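PDB 6HXP: citryl-CoA lyase from Hydrogenobacter thermophilus, which probably cleaves citryl-CoA into acetyl-CoA and oxaloacetate, and belongs to the citrate synthase family. Local coordinates for residues 35-40 against 52-57. Residues are numbered along the deposited sequence; the frame is centred on the assembly and turned at random.
Sequences QAIYLI and RMMEAM
The methyl CE of M54 approaches the CD2 side of the Y38 ring obliquely, at 4.0 Å from Y38 CD2. Elsewhere around this ring, F201 forms an edge-to-face pair with it, P46 packs against the side chain, and the hydroxyl OH is hydrogen-bonded to K42 NZ. The contact joins two consecutive helices, 33-42 and 48-60, of the largely helical citrate synthase fold. Their segments come nearest at Y38 and M54, whose CA atoms are 7.3 Å apart, and bury 166 Å² in all.

The torsions of M54 direct its methyl toward Y38. CG stands anti to the backbone N (chi1 -176°), and the chain then bends at chi2 (58°) and again at chi3, bringing CE close to the tyrosine backbone as well, 4.1 Å from Y38 CA. Since M54 was modelled in two conformers, these distances describe one of them.

I37 adds a looser apolar contact, with its CG2 4.5 Å from M54 CE. Beyond the two segments, helix 206-228 packs against this contact, I212 touching I37 and F209 touching M54.

Polar links lie to one side of the apolar contact. Q35 NE2 bonds S51 OG, tying the two helices directly. E55 has both carboxylate oxygens engaged: OE2 accepts a hydrogen bond from S32 OG of its own chain, while OE1 accepts one from the backbone N of F33 in the second subunit.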
ATOM      1  N   GLN A  35     -26.094  -6.944  -5.774  1.00 18.20           N
ATOM      2  CA  GLN A  35     -26.911  -5.984  -6.511  1.00 17.69           C
ATOM      3  C   GLN A  35     -26.462  -4.562  -6.256  1.00 19.27           C
ATOM      4  O   GLN A  35     -26.442  -3.755  -7.195  1.00 19.82           O
ATOM      5  CB  GLN A  35     -28.386  -6.112  -6.134  1.00 19.43           C
ATOM      6  CG  GLN A  35     -28.998  -7.397  -6.647  1.00 20.84           C
ATOM      7  CD  GLN A  35     -30.411  -7.553  -6.188  1.00 23.20           C
ATOM      8  OE1 GLN A  35     -30.753  -7.366  -4.998  1.00 21.88           O
ATOM      9  NE2 GLN A  35     -31.264  -7.925  -7.132  1.00 26.26           N
ATOM     10  N   ALA A  36     -26.143  -4.236  -4.997  1.00 18.09           N
ATOM     11  CA  ALA A  36     -25.624  -2.895  -4.665  1.00 18.08           C
ATOM     12  C   ALA A  36     -24.273  -2.626  -5.338  1.00 19.63           C
ATOM     13  O   ALA A  36     -23.983  -1.490  -5.747  1.00 19.06           O
ATOM     14  CB  ALA A  36     -25.515  -2.724  -3.152  1.00 19.04           C
ATOM     15  N   ILE A  37     -23.446  -3.673  -5.472  1.00 17.91           N
ATOM     16  CA  ILE A  37     -22.190  -3.537  -6.194  1.00 17.29           C
ATOM     17  C   ILE A  37     -22.442  -3.208  -7.662  1.00 19.44           C
ATOM     18  O   ILE A  37     -21.819  -2.320  -8.232  1.00 18.98           O
ATOM     19  CB  ILE A  37     -21.386  -4.838  -6.046  1.00 18.25           C
ATOM     20  CG1 ILE A  37     -20.866  -4.941  -4.597  1.00 18.23           C
ATOM     21  CG2 ILE A  37     -20.227  -4.889  -7.037  1.00 19.11           C
ATOM     22  CD1 ILE A  37     -20.418  -6.335  -4.194  1.00 19.20           C
ATOM     23  N   TYR A  38     -23.371  -3.933  -8.269  1.00 17.52           N
ATOM     24  CA  TYR A  38     -23.704  -3.652  -9.659  1.00 17.88           C
ATOM     25  C   TYR A  38     -24.145  -2.171  -9.749  1.00 19.57           C
ATOM     26  O   TYR A  38     -23.702  -1.446 -10.643  1.00 19.35           O
ATOM     27  CB  TYR A  38     -24.806  -4.578 -10.162  1.00 18.47           C
ATOM     28  CG  TYR A  38     -25.127  -4.332 -11.625  1.00 19.18           C
ATOM     29  CD1 TYR A  38     -25.955  -3.276 -12.018  1.00 20.83           C
ATOM     30  CD2 TYR A  38     -24.638  -5.169 -12.617  1.00 21.02           C
ATOM     31  CE1 TYR A  38     -26.239  -3.040 -13.357  1.00 22.15           C
ATOM     32  CE2 TYR A  38     -24.903  -4.922 -13.969  1.00 21.49           C
ATOM     33  CZ  TYR A  38     -25.717  -3.862 -14.331  1.00 22.72           C
ATOM     34  OH  TYR A  38     -25.990  -3.592 -15.672  1.00 25.23           O
ATOM     35  N   LEU A  39     -25.062  -1.766  -8.883  1.00 17.77           N
ATOM     36  CA  LEU A  39     -25.552  -0.387  -8.936  1.00 17.51           C
ATOM     37  C   LEU A  39     -24.420   0.627  -8.821  1.00 19.00           C
ATOM     38  O   LEU A  39     -24.375   1.592  -9.604  1.00 19.84           O
ATOM     39  CB  LEU A  39     -26.559  -0.180  -7.796  1.00 18.42           C
ATOM     40  CG  LEU A  39     -26.993   1.270  -7.557  1.00 20.70           C
ATOM     41  CD1 LEU A  39     -27.731   1.825  -8.738  1.00 20.82           C
ATOM     42  CD2 LEU A  39     -27.801   1.374  -6.269  1.00 20.59           C
ATOM     43  N   ILE A  40     -23.533   0.475  -7.810  1.00 18.09           N
ATOM     44  CA  ILE A  40     -22.545   1.513  -7.619  1.00 18.31           C
ATOM     45  C   ILE A  40     -21.586   1.583  -8.782  1.00 18.93           C
ATOM     46  O   ILE A  40     -21.112   2.664  -9.124  1.00 20.48           O
ATOM     47  CB  ILE A  40     -21.851   1.417  -6.270  1.00 19.61           C
ATOM     48  CG1 ILE A  40     -21.201   2.814  -5.944  1.00 20.21           C
ATOM     49  CG2 ILE A  40     -20.857   0.270  -6.187  1.00 19.67           C
ATOM     50  CD1 ILE A  40     -20.761   2.873  -4.500  1.00 20.50           C
ATOM     51  N   ARG A  52     -28.123 -12.219 -10.705  1.00 22.57           N
ATOM     52  CA  ARG A  52     -27.653 -13.594 -10.510  1.00 22.65           C
ATOM     53  C   ARG A  52     -26.255 -13.795 -11.063  1.00 22.87           C
ATOM     54  O   ARG A  52     -25.423 -14.493 -10.459  1.00 23.09           O
ATOM     55  CB  ARG A  52     -28.637 -14.551 -11.189  1.00 24.29           C
ATOM     56  CG  ARG A  52     -29.925 -14.590 -10.394  1.00 30.46           C
ATOM     57  CD  ARG A  52     -31.026 -15.439 -10.983  1.00 48.80           C
ATOM     58  NE  ARG A  52     -32.236 -15.329 -10.161  1.00 65.45           N
ATOM     59  CZ  ARG A  52     -33.160 -16.276 -10.034  1.00 92.00           C
ATOM     60  NH1 ARG A  52     -33.031 -17.430 -10.676  1.00 82.11           N
ATOM     61  NH2 ARG A  52     -34.225 -16.072  -9.268  1.00 83.36           N
ATOM     62  N   MET A  53     -25.946 -13.217 -12.225  1.00 21.66           N
ATOM     63  CA  MET A  53     -24.616 -13.392 -12.787  1.00 20.89           C
ATOM     64  C   MET A  53     -23.578 -12.685 -11.952  1.00 23.70           C
ATOM     65  O   MET A  53     -22.448 -13.156 -11.840  1.00 22.99           O
ATOM     66  CB  MET A  53     -24.551 -12.941 -14.250  1.00 22.73           C
ATOM     67  CG  MET A  53     -25.305 -13.826 -15.186  1.00 25.83           C
ATOM     68  SD  MET A  53     -24.869 -15.561 -15.127  1.00 28.00           S
ATOM     69  CE  MET A  53     -23.211 -15.501 -15.477  1.00 26.72           C
ATOM     70  N   MET A  54     -23.915 -11.511 -11.390  0.56 20.16           N
ATOM     71  CA  MET A  54     -22.930 -10.805 -10.553  0.56 18.98           C
ATOM     72  C   MET A  54     -22.633 -11.615  -9.278  0.56 21.34           C
ATOM     73  O   MET A  54     -21.478 -11.714  -8.873  0.56 20.91           O
ATOM     74  CB  MET A  54     -23.469  -9.414 -10.196  0.56 19.27           C
ATOM     75  CG  MET A  54     -22.500  -8.543  -9.416  0.56 19.72           C
ATOM     76  SD  MET A  54     -20.872  -8.201 -10.195  0.56 24.11           S
ATOM     77  CE  MET A  54     -21.267  -6.711 -10.990  0.56 24.31           C
ATOM     78  N   GLU A  55     -23.655 -12.198  -8.644  1.00 20.00           N
ATOM     79  CA  GLU A  55     -23.425 -13.044  -7.469  1.00 19.93           C
ATOM     80  C   GLU A  55     -22.464 -14.179  -7.876  1.00 21.29           C
ATOM     81  O   GLU A  55     -21.497 -14.451  -7.166  1.00 21.78           O
ATOM     82  CB  GLU A  55     -24.697 -13.724  -6.939  1.00 20.94           C
ATOM     83  CG  GLU A  55     -25.860 -12.800  -6.539  1.00 22.87           C
ATOM     84  CD  GLU A  55     -25.856 -12.161  -5.168  1.00 25.54           C
ATOM     85  OE1 GLU A  55     -24.816 -12.281  -4.479  1.00 22.97           O
ATOM     86  OE2 GLU A  55     -26.828 -11.425  -4.846  1.00 26.37           O
ATOM     87  N   ALA A  56     -22.719 -14.822  -9.006  1.00 19.97           N
ATOM     88  CA  ALA A  56     -21.890 -15.963  -9.426  1.00 20.44           C
ATOM     89  C   ALA A  56     -20.466 -15.566  -9.760  1.00 21.74           C
ATOM     90  O   ALA A  56     -19.516 -16.289  -9.408  1.00 21.07           O
ATOM     91  CB  ALA A  56     -22.525 -16.645 -10.622  1.00 20.76           C
ATOM     92  N   MET A  57     -20.268 -14.420 -10.461  0.55 19.83           N
ATOM     93  CA  MET A  57     -18.894 -13.975 -10.808  0.55 20.73           C
ATOM     94  C   MET A  57     -18.113 -13.704  -9.550  0.55 20.24           C
ATOM     95  O   MET A  57     -16.944 -14.074  -9.436  0.55 19.27           O
ATOM     96  CB  MET A  57     -18.860 -12.610 -11.573  0.55 24.05           C
ATOM     97  CG  MET A  57     -19.332 -12.567 -12.970  0.55 29.00           C
ATOM     98  SD  MET A  57     -19.724 -10.775 -13.360  0.55 29.62           S
ATOM     99  CE  MET A  57     -18.259  -9.949 -12.669  0.55 25.90           C
TER